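Local atomic coordinates of amidohydrolase (Brucella melitensis biovar Abortus, PDB entry 4F0L), a protein that probably acts as a metal-dependent deaminase of the amidohydrolase family and holds an iron(III) ion at its active site. Residues B[65-70]-B[239-244]; B[276-281]-B[327-332]. All blocks are in the same frame, centred on the assembly; numbering follows the deposited sequence.

Contact 1: B[65-70]-B[239-244]. With FE (Fe (III) ion), chain E.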
loop_
_atom_site.group_PDB
_atom_site.type_symbol
_atom_site.label_atom_id
_atom_site.label_comp_id
_atom_site.label_asym_id
_atom_site.label_seq_id
_atom_site.Cartn_x
_atom_site.Cartn_y
_atom_site.Cartn_z
ATOM N N HIS B 65 -18.297 -0.282 3.569
ATOM C CA HIS B 65 -18.224 -0.164 5.049
ATOM C C HIS B 65 -17.318 0.973 5.405
ATOM O O HIS B 65 -16.113 0.947 5.110
ATOM C CB HIS B 65 -17.673 -1.438 5.662
ATOM C CG HIS B 65 -17.730 -1.493 7.157
ATOM N ND1 HIS B 65 -18.887 -1.730 7.830
ATOM C CD2 HIS B 65 -16.735 -1.391 8.115
ATOM C CE1 HIS B 65 -18.633 -1.721 9.157
ATOM N NE2 HIS B 65 -17.319 -1.547 9.330
ATOM N N SER B 66 -17.921 1.977 6.020
ATOM C CA SER B 66 -17.292 3.230 6.394
ATOM C C SER B 66 -17.861 3.732 7.720
ATOM O O SER B 66 -19.048 3.629 7.975
ATOM C CB SER B 66 -17.538 4.272 5.305
ATOM O OG SER B 66 -17.304 5.586 5.750
ATOM N N HIS B 67 -16.973 4.243 8.568
ATOM C CA HIS B 67 -17.344 5.103 9.682
ATOM C C HIS B 67 -16.766 6.442 9.429
ATOM O O HIS B 67 -15.582 6.688 9.721
ATOM C CB HIS B 67 -16.816 4.554 11.002
ATOM C CG HIS B 67 -16.987 3.077 11.136
ATOM N ND1 HIS B 67 -18.189 2.492 11.105
ATOM C CD2 HIS B 67 -16.058 2.065 11.279
ATOM C CE1 HIS B 67 -18.023 1.150 11.238
ATOM N NE2 HIS B 67 -16.724 0.905 11.343
ATOM N N ALA B 68 -17.602 7.351 8.934
ATOM C CA ALA B 68 -17.113 8.599 8.350
ATOM C C ALA B 68 -16.279 9.411 9.340
ATOM O O ALA B 68 -15.248 9.947 8.969
ATOM C CB ALA B 68 -18.249 9.445 7.798
ATOM N N PHE B 69 -16.693 9.470 10.603
ATOM C CA PHE B 69 -15.992 10.316 11.583
ATOM C C PHE B 69 -14.546 9.910 11.818
ATOM O O PHE B 69 -13.735 10.746 12.158
ATOM C CB PHE B 69 -16.759 10.400 12.919
ATOM C CG PHE B 69 -16.690 9.151 13.758
ATOM C CD1 PHE B 69 -15.676 8.976 14.673
ATOM C CD2 PHE B 69 -17.660 8.152 13.635
ATOM C CE1 PHE B 69 -15.622 7.820 15.453
ATOM C CE2 PHE B 69 -17.614 7.004 14.405
ATOM C CZ PHE B 69 -16.586 6.835 15.315
ATOM N N GLN B 70 -14.238 8.628 11.614
ATOM C CA GLN B 70 -12.905 8.121 11.839
ATOM C C GLN B 70 -11.908 8.670 10.830
ATOM O O GLN B 70 -10.691 8.659 11.092
ATOM C CB GLN B 70 -12.891 6.575 11.891
ATOM C CG GLN B 70 -13.662 6.044 13.107
ATOM C CD GLN B 70 -13.715 4.536 13.193
ATOM O OE1 GLN B 70 -13.017 3.845 12.489
ATOM N NE2 GLN B 70 -14.505 4.018 14.122
ATOM N N HIS B 239 -26.212 -5.365 7.819
ATOM C CA HIS B 239 -24.761 -5.459 8.020
ATOM C C HIS B 239 -24.450 -5.630 9.480
ATOM O O HIS B 239 -25.155 -5.078 10.340
ATOM C CB HIS B 239 -24.075 -4.212 7.513
ATOM C CG HIS B 239 -24.035 -4.101 6.026
ATOM N ND1 HIS B 239 -22.942 -3.625 5.364
ATOM C CD2 HIS B 239 -24.995 -4.364 5.060
ATOM C CE1 HIS B 239 -23.173 -3.649 4.062
ATOM N NE2 HIS B 239 -24.426 -4.095 3.861
ATOM N N ILE B 240 -23.400 -6.385 9.772
ATOM C CA ILE B 240 -22.974 -6.645 11.153
ATOM C C ILE B 240 -21.489 -6.931 11.185
ATOM O O ILE B 240 -21.007 -7.655 10.336
ATOM C CB ILE B 240 -23.774 -7.841 11.744
ATOM C CG1 ILE B 240 -23.371 -8.140 13.185
ATOM C CG2 ILE B 240 -23.608 -9.101 10.898
ATOM C CD1 ILE B 240 -24.422 -8.886 13.984
ATOM N N HIS B 241 -20.765 -6.398 12.177
ATOM C CA HIS B 241 -19.367 -6.797 12.402
ATOM C C HIS B 241 -19.374 -8.186 12.975
ATOM O O HIS B 241 -20.046 -8.433 13.963
ATOM C CB HIS B 241 -18.630 -5.928 13.453
ATOM C CG HIS B 241 -18.335 -4.499 13.040
ATOM N ND1 HIS B 241 -18.726 -3.431 13.786
ATOM C CD2 HIS B 241 -17.574 -3.979 11.983
ATOM C CE1 HIS B 241 -18.287 -2.282 13.193
ATOM N NE2 HIS B 241 -17.589 -2.624 12.092
ATOM N N VAL B 242 -18.602 -9.108 12.413
ATOM C CA VAL B 242 -18.477 -10.410 13.042
ATOM C C VAL B 242 -17.074 -11.061 12.890
ATOM O O VAL B 242 -16.440 -11.015 11.824
ATOM C CB VAL B 242 -19.633 -11.345 12.571
ATOM C CG1 VAL B 242 -19.566 -11.599 11.078
ATOM C CG2 VAL B 242 -19.581 -12.640 13.329
ATOM N N ALA B 243 -16.578 -11.656 13.981
ATOM C CA ALA B 243 -15.354 -12.454 13.938
ATOM C C ALA B 243 -14.087 -11.679 13.496
ATOM O O ALA B 243 -13.164 -12.247 12.905
ATOM C CB ALA B 243 -15.575 -13.676 13.069
ATOM N N GLU B 244 -14.032 -10.398 13.845
ATOM C CA GLU B 244 -12.908 -9.537 13.456
ATOM C C GLU B 244 -11.609 -9.853 14.214
ATOM O O GLU B 244 -10.516 -9.891 13.595
ATOM C CB GLU B 244 -13.246 -8.037 13.605
ATOM C CG GLU B 244 -12.099 -7.145 13.107
ATOM C CD GLU B 244 -12.334 -5.646 13.281
ATOM O OE1 GLU B 244 -11.465 -4.829 12.875
ATOM O OE2 GLU B 244 -13.393 -5.266 13.806
HETATM FE FE FE E . -16.063 -1.157 11.058
HETATM O O HOH W 1 -21.101 -1.662 6.185
HETATM O O HOH W 2 -14.452 -2.577 11.407
HETATM O O HOH W 3 -15.002 -0.557 12.980
#

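Contact 2: B[276-281]-B[327-332]. With FE (Fe (III) ion), chain E.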
loop_
_atom_site.group_PDB
_atom_site.type_symbol
_atom_site.label_atom_id
_atom_site.label_comp_id
_atom_site.label_asym_id
_atom_site.label_seq_id
_atom_site.Cartn_x
_atom_site.Cartn_y
_atom_site.Cartn_z
ATOM N N LEU B 276 -21.478 -9.555 6.172
ATOM C CA LEU B 276 -20.801 -9.798 7.443
ATOM C C LEU B 276 -19.479 -9.134 7.304
ATOM O O LEU B 276 -18.671 -9.522 6.468
ATOM C CB LEU B 276 -20.622 -11.293 7.714
ATOM C CG LEU B 276 -21.848 -12.195 7.617
ATOM C CD1 LEU B 276 -21.538 -13.597 8.178
ATOM C CD2 LEU B 276 -23.060 -11.556 8.273
ATOM N N ILE B 277 -19.268 -8.110 8.111
ATOM C CA ILE B 277 -18.069 -7.277 8.028
ATOM C C ILE B 277 -16.878 -7.985 8.715
ATOM O O ILE B 277 -16.991 -8.500 9.836
ATOM C CB ILE B 277 -18.303 -5.880 8.648
ATOM C CG1 ILE B 277 -19.592 -5.260 8.089
ATOM C CG2 ILE B 277 -17.109 -4.950 8.357
ATOM C CD1 ILE B 277 -19.538 -5.006 6.582
ATOM N N HIS B 278 -15.744 -7.999 8.015
ATOM C CA HIS B 278 -14.532 -8.733 8.426
ATOM C C HIS B 278 -14.629 -10.221 8.239
ATOM O O HIS B 278 -13.999 -10.775 7.301
ATOM C CB HIS B 278 -14.050 -8.348 9.841
ATOM C CG HIS B 278 -13.929 -6.861 10.040
ATOM N ND1 HIS B 278 -13.137 -6.098 9.266
ATOM C CD2 HIS B 278 -14.568 -5.997 10.936
ATOM C CE1 HIS B 278 -13.241 -4.809 9.648
ATOM N NE2 HIS B 278 -14.139 -4.745 10.663
ATOM N N ALA B 279 -15.395 -10.899 9.105
ATOM C CA ALA B 279 -15.503 -12.353 9.055
ATOM C C ALA B 279 -14.093 -12.937 8.962
ATOM O O ALA B 279 -13.866 -13.897 8.234
ATOM C CB ALA B 279 -16.327 -12.799 7.855
ATOM N N THR B 280 -13.161 -12.364 9.737
ATOM C CA THR B 280 -11.737 -12.645 9.584
ATOM C C THR B 280 -11.321 -14.003 10.154
ATOM O O THR B 280 -10.445 -14.658 9.576
ATOM C CB THR B 280 -10.901 -11.556 10.253
ATOM O OG1 THR B 280 -11.378 -10.281 9.787
ATOM C CG2 THR B 280 -9.382 -11.748 9.984
ATOM N N HIS B 281 -11.937 -14.422 11.249
ATOM C CA HIS B 281 -11.580 -15.669 11.889
ATOM C C HIS B 281 -12.724 -16.632 11.739
ATOM O O HIS B 281 -13.669 -16.656 12.547
ATOM C CB HIS B 281 -11.192 -15.445 13.362
ATOM C CG HIS B 281 -10.086 -14.433 13.535
ATOM N ND1 HIS B 281 -8.779 -14.762 13.463
ATOM C CD2 HIS B 281 -10.134 -13.060 13.701
ATOM C CE1 HIS B 281 -8.023 -13.653 13.589
ATOM N NE2 HIS B 281 -8.847 -12.609 13.736
ATOM N N GLY B 327 -14.339 -2.249 1.967
ATOM C CA GLY B 327 -14.654 -1.033 2.668
ATOM C C GLY B 327 -13.454 -0.402 3.345
ATOM O O GLY B 327 -12.629 -1.090 3.944
ATOM N N SER B 328 -13.389 0.924 3.287
ATOM C CA SER B 328 -12.282 1.667 3.902
ATOM C C SER B 328 -12.364 1.694 5.440
ATOM O O SER B 328 -11.362 1.911 6.110
ATOM C CB SER B 328 -12.275 3.081 3.363
ATOM O OG SER B 328 -11.983 3.092 1.980
ATOM N N ASP B 329 -13.567 1.517 5.971
ATOM C CA ASP B 329 -13.788 1.167 7.398
ATOM C C ASP B 329 -13.310 2.291 8.323
ATOM O O ASP B 329 -14.085 3.236 8.563
ATOM C CB ASP B 329 -13.170 -0.202 7.724
ATOM C CG ASP B 329 -13.472 -0.687 9.168
ATOM O OD1 ASP B 329 -14.241 -0.026 9.903
ATOM O OD2 ASP B 329 -12.974 -1.756 9.562
ATOM N N SER B 330 -12.080 2.209 8.831
ATOM C CA SER B 330 -11.530 3.258 9.708
ATOM C C SER B 330 -11.201 4.481 8.906
ATOM O O SER B 330 -10.972 5.582 9.459
ATOM C CB SER B 330 -10.250 2.797 10.450
ATOM O OG SER B 330 -9.154 2.641 9.548
ATOM N N ASN B 331 -11.162 4.303 7.586
ATOM C CA ASN B 331 -10.888 5.436 6.674
ATOM C C ASN B 331 -9.503 6.041 6.893
ATOM O O ASN B 331 -9.245 7.240 6.581
ATOM C CB ASN B 331 -12.013 6.468 6.751
ATOM C CG ASN B 331 -13.346 5.903 6.192
ATOM O OD1 ASN B 331 -13.355 5.330 5.135
ATOM N ND2 ASN B 331 -14.452 6.081 6.899
ATOM N N VAL B 332 -8.573 5.209 7.378
ATOM C CA VAL B 332 -7.168 5.656 7.585
ATOM C C VAL B 332 -6.473 5.961 6.252
ATOM O O VAL B 332 -5.641 6.916 6.146
ATOM C CB VAL B 332 -6.341 4.641 8.416
ATOM C CG1 VAL B 332 -6.241 3.238 7.740
ATOM C CG2 VAL B 332 -4.947 5.187 8.701
HETATM FE FE FE E . -16.063 -1.157 11.058
HETATM O O HOH W 2 -14.452 -2.577 11.407
HETATM O O HOH W 3 -15.002 -0.557 12.980
#

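Contact 1: B[65-70]-B[239-244]
With chi1 at -172°, His65 swings CG opposite its backbone N, while His67 and His241 keep CG beside theirs; the three imidazoles thereby converge on one iron(III) ion. Each ring binds through its NE2: His65 NE2 and His67 NE2 both lie 2.2 Å from FE, and His241 NE2 lies 2.4 Å from FE. As neighbouring ligands of one ion, His65 NE2 and His241 NE2 are 3.0 Å apart, both turned to the metal and not hydrogen-bonded. These two rings meet obliquely, their planes 81° apart. His67 and His241 instead approach from opposite directions, rim to rim, with NE2 of each near the plane of the other's ring. His65 and His67 form the His-X-His motif at the end of the first strand of the amidohydrolase TIM barrel, and His241 lies near the C-terminal end of strand 238-242. Asp329 and two waters complete six-coordination. Second-shell bonds limit ring rotation: His65 ND1 donates to a water 2.8 Å away, in the plane of its ring. That water also hydrogen-bonds His239 ND1, at 2.8 Å, and so bridges the two strands. On His67, ND1 is hydrogen-bonded to Phe128 O.

Contact 2: B[276-281]-B[327-332]
His278 and Asp329 carry nearly all of this buried contact, their side chains crossing at about a right angle beside the iron(III) ion. The metal bonds come first: Asp329 OD1 coordinates FE at 2.4 Å, whereas His278 is a second-shell residue, its NE2 standing 4.1 Å from FE. The CA-CB bond of Asp329 points toward 276-281, and CG anti to the backbone N (chi1 -175°) brings OD1 onto the ion.

The direct touch between the residues is an edge contact. Asp329 OD2 lies in the plane of the imidazole, 3.1 Å from His278 CE1, with ring and carboxylate planes 41° apart. His278 NE2 is 3.4 Å from Asp329 OD2, but the angle is too poor for a hydrogen bond.

The hydrogen bonds lie outside the pair itself. His278 ND1 is hydrogen-bonded to Glu304 OE2, which restrains the ring's rotation. The backbone bond from Asn331 N to Ser328 O, 2.8 Å, closes a turn that contains Asp329.

Apolar packing comes from Ile277 CG2, which lies over one face of the His278 ring, offset toward the rim.

As expected for the amidohydrolase barrel, the metal-binding aspartate follows the eighth strand, 323-326, and the histidine follows the sixth, 274-276; helix 301-306, after the intervening strand 296-299, supplies Glu304 and touches Asp329 through Thr303.

The centres of the two contacts are 6 Å apart, and both touch the same iron ion and its two waters. They come in series along the chain: contact 1 joins strands 56-66 and 238-242, and contact 2 follows with the loops after strands 274-276 and 323-326. Two probable backbone hydrogen bonds connect them. Ile240 O lies 2.9 Å from Ile277 N, between neighbouring strand ends, and His65 O lies 2.7 Å from Asp329 N, linking the end of strand 56-66 to the loop that follows strand 323-326. Ligands from distant parts of the sequence are thus gathered at one end of the barrel, consistent with a single metal-dependent active site.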